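Local coordinates for protein dTor_3x33L (Synthetic construct, PDB 4YY2) that has no known natural function, being a computationally designed left-handed alpha/alpha toroid in which three helical tandem repeats close into a ring, at residues L12-S20 and L45-S53. Numbering follows the deposited sequence.
Sequences LLELIAEAS and LLELIAEAS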
loop_
_atom_site.group_PDB
_atom_site.type_symbol
_atom_site.label_atom_id
_atom_site.label_comp_id
_atom_site.label_asym_id
_atom_site.label_seq_id
_atom_site.Cartn_x
_atom_site.Cartn_y
_atom_site.Cartn_z
ATOM N N LEU A 12 -5.159 -3.121 2.964
ATOM C CA LEU A 12 -3.944 -2.428 2.496
ATOM C C LEU A 12 -3.736 -1.111 3.232
ATOM O O LEU A 12 -2.584 -0.773 3.670
ATOM C CB LEU A 12 -3.952 -2.158 0.968
ATOM C CG LEU A 12 -3.879 -3.444 0.134
ATOM C CD1 LEU A 12 -4.112 -3.140 -1.334
ATOM C CD2 LEU A 12 -2.587 -4.213 0.346
ATOM N N LEU A 13 -4.806 -0.364 3.406
ATOM C CA LEU A 13 -4.695 0.909 4.163
ATOM C C LEU A 13 -4.267 0.705 5.597
ATOM O O LEU A 13 -3.494 1.524 6.107
ATOM C CB LEU A 13 -5.988 1.696 4.110
ATOM C CG LEU A 13 -6.319 2.235 2.708
ATOM C CD1 LEU A 13 -7.745 2.764 2.683
ATOM C CD2 LEU A 13 -5.363 3.355 2.225
ATOM N N GLU A 14 -4.692 -0.384 6.217
ATOM C CA GLU A 14 -4.276 -0.699 7.579
ATOM C C GLU A 14 -2.816 -1.035 7.659
ATOM O O GLU A 14 -2.088 -0.587 8.570
ATOM C CB GLU A 14 -5.126 -1.814 8.198
ATOM C CG GLU A 14 -6.564 -1.347 8.500
ATOM C CD GLU A 14 -7.412 -2.406 9.212
ATOM O OE1 GLU A 14 -6.926 -3.530 9.430
ATOM O OE2 GLU A 14 -8.566 -2.107 9.539
ATOM N N LEU A 15 -2.349 -1.788 6.671
ATOM C CA LEU A 15 -0.948 -2.141 6.592
ATOM C C LEU A 15 -0.095 -0.893 6.386
ATOM O O LEU A 15 1.016 -0.803 6.915
ATOM C CB LEU A 15 -0.680 -3.202 5.479
ATOM C CG LEU A 15 -1.292 -4.567 5.756
ATOM C CD1 LEU A 15 -1.199 -5.493 4.591
ATOM C CD2 LEU A 15 -0.732 -5.221 7.018
ATOM N N ILE A 16 -0.566 0.014 5.526
ATOM C CA ILE A 16 0.135 1.301 5.265
ATOM C C ILE A 16 0.188 2.174 6.521
ATOM O O ILE A 16 1.273 2.713 6.857
ATOM C CB ILE A 16 -0.481 2.044 4.078
ATOM C CG1 ILE A 16 -0.256 1.229 2.778
ATOM C CG2 ILE A 16 0.069 3.452 3.994
ATOM C CD1 ILE A 16 -1.112 1.683 1.613
ATOM N N ALA A 17 -0.925 2.240 7.269
ATOM C CA ALA A 17 -0.870 2.892 8.564
ATOM C C ALA A 17 0.193 2.356 9.507
ATOM O O ALA A 17 0.967 3.134 10.161
ATOM C CB ALA A 17 -2.228 2.843 9.235
ATOM N N GLU A 18 0.246 1.026 9.644
ATOM C CA GLU A 18 1.306 0.429 10.480
ATOM C C GLU A 18 2.700 0.807 10.007
ATOM O O GLU A 18 3.615 1.144 10.841
ATOM C CB GLU A 18 1.158 -1.062 10.557
ATOM C CG GLU A 18 1.919 -1.678 11.715
ATOM C CD GLU A 18 1.416 -3.055 12.140
ATOM O OE1 GLU A 18 0.744 -3.734 11.327
ATOM O OE2 GLU A 18 1.698 -3.451 13.319
ATOM N N ALA A 19 2.901 0.807 8.691
ATOM C CA ALA A 19 4.252 1.082 8.128
ATOM C C ALA A 19 4.608 2.569 8.324
ATOM O O ALA A 19 5.789 2.902 8.387
ATOM C CB ALA A 19 4.339 0.734 6.629
ATOM N N SER A 20 3.591 3.435 8.408
ATOM C CA SER A 20 3.666 4.885 8.492
ATOM C C SER A 20 3.709 5.420 9.903
ATOM O O SER A 20 3.952 6.583 10.058
ATOM C CB SER A 20 2.390 5.540 7.871
ATOM O OG SER A 20 2.274 5.255 6.471
ATOM N N LEU A 45 -2.596 4.673 -3.382
ATOM C CA LEU A 45 -1.917 3.710 -2.525
ATOM C C LEU A 45 -0.417 3.827 -2.685
ATOM O O LEU A 45 0.346 3.796 -1.725
ATOM C CB LEU A 45 -2.368 2.283 -2.817
ATOM C CG LEU A 45 -3.831 1.970 -2.358
ATOM C CD1 LEU A 45 -4.288 0.632 -2.915
ATOM C CD2 LEU A 45 -3.970 1.994 -0.855
ATOM N N LEU A 46 0.023 3.978 -3.944
ATOM C CA LEU A 46 1.485 4.094 -4.221
ATOM C C LEU A 46 2.050 5.358 -3.597
ATOM O O LEU A 46 3.170 5.325 -3.004
ATOM C CB LEU A 46 1.727 4.039 -5.754
ATOM C CG LEU A 46 1.446 2.641 -6.332
ATOM C CD1 LEU A 46 1.357 2.727 -7.838
ATOM C CD2 LEU A 46 2.446 1.579 -5.902
ATOM N N GLU A 47 1.314 6.471 -3.676
ATOM C CA GLU A 47 1.802 7.675 -3.005
ATOM C C GLU A 47 1.923 7.484 -1.483
ATOM O O GLU A 47 2.844 8.042 -0.834
ATOM C CB GLU A 47 0.907 8.837 -3.358
ATOM C CG GLU A 47 1.042 9.202 -4.834
ATOM C CD GLU A 47 0.209 10.399 -5.262
ATOM O OE1 GLU A 47 -0.503 10.988 -4.463
ATOM O OE2 GLU A 47 0.217 10.734 -6.455
ATOM N N LEU A 48 0.955 6.806 -0.912
ATOM C CA LEU A 48 0.930 6.590 0.564
ATOM C C LEU A 48 2.070 5.716 0.985
ATOM O O LEU A 48 2.686 5.934 2.052
ATOM C CB LEU A 48 -0.413 6.055 1.034
ATOM C CG LEU A 48 -1.596 7.016 0.956
ATOM C CD1 LEU A 48 -2.901 6.254 1.125
ATOM C CD2 LEU A 48 -1.451 8.127 1.988
ATOM N N ILE A 49 2.387 4.738 0.142
ATOM C CA ILE A 49 3.505 3.840 0.382
ATOM C C ILE A 49 4.841 4.559 0.322
ATOM O O ILE A 49 5.711 4.375 1.214
ATOM C CB ILE A 49 3.480 2.637 -0.568
ATOM C CG1 ILE A 49 2.283 1.726 -0.233
ATOM C CG2 ILE A 49 4.781 1.878 -0.525
ATOM C CD1 ILE A 49 1.934 0.775 -1.350
ATOM N N ALA A 50 4.954 5.463 -0.652
ATOM C CA ALA A 50 6.126 6.311 -0.782
ATOM C C ALA A 50 6.353 7.159 0.441
ATOM O O ALA A 50 7.462 7.264 0.954
ATOM C CB ALA A 50 6.027 7.177 -2.048
ATOM N N GLU A 51 5.272 7.741 0.946
ATOM C CA GLU A 51 5.310 8.553 2.162
ATOM C C GLU A 51 5.788 7.729 3.362
ATOM O O GLU A 51 6.584 8.189 4.186
ATOM C CB GLU A 51 3.892 9.066 2.414
ATOM C CG GLU A 51 3.661 10.122 3.463
ATOM C CD GLU A 51 2.508 10.984 2.948
ATOM O OE1 GLU A 51 1.347 10.723 3.284
ATOM O OE2 GLU A 51 2.766 11.858 2.090
ATOM N N ALA A 52 5.267 6.522 3.449
ATOM C CA ALA A 52 5.602 5.602 4.519
ATOM C C ALA A 52 7.089 5.175 4.522
ATOM O O ALA A 52 7.661 4.970 5.616
ATOM C CB ALA A 52 4.719 4.359 4.473
ATOM N N SER A 53 7.690 5.075 3.331
ATOM C CA SER A 53 9.127 4.676 3.144
ATOM C C SER A 53 10.123 5.829 3.062
ATOM O O SER A 53 11.317 5.607 3.126
ATOM C CB SER A 53 9.317 3.805 1.897
ATOM O OG SER A 53 8.593 4.256 0.796
HETATM O O HOH W 1 1.495 6.895 4.477
#
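Ile16 is wedged between Leu45, Leu48 and Ile49 of the neighbouring, nearly parallel helix. Its beta-branch splits the work: with CG1 anti to the carbonyl carbon (chi1 -66°), the longer arm runs across to set Ile16 CD1 3.8 Å from Leu45 CD2 and also against Ile49 CG1, while Ile16 CG2 lies 4.0 Å from Leu48 CB. All three side chains are met at roughly right angles. Shortening Ile16 to an alanine is likely to open a gap against Leu45 and Ile49 and take from Leu48 CB its neighbour CG2. One turn back, the unbranched CB of leucine lets a forked end reach across: Leu13 CD2 meets Leu45 CD2 at 3.6 Å and touches Leu48 CD1 too, and Leu12 joins Leu45 through their CD1 methyls.

Toward the C-terminal ends the helices converge, and small residues suit the shorter gap. Ala19 and Ala52 pair through their CB atoms at 4.2 Å, and the CB of Ala52 also packs against Ser20 OG. Ser20 OG donates to Ile16 O (2.8 Å) from above the carbonyl plane, joining Ser20 N on that acceptor, and accepts a hydrogen bond from a water that also donates to Leu48 O, bridging the helices. Ile16 also touches Ile82 of helix 74-86. Helices 8-20 and 41-53 share this nine-residue sequence; their segments' axes approach to 8.9 Å at 20°, within a left-handed alpha/alpha toroid of three repeats.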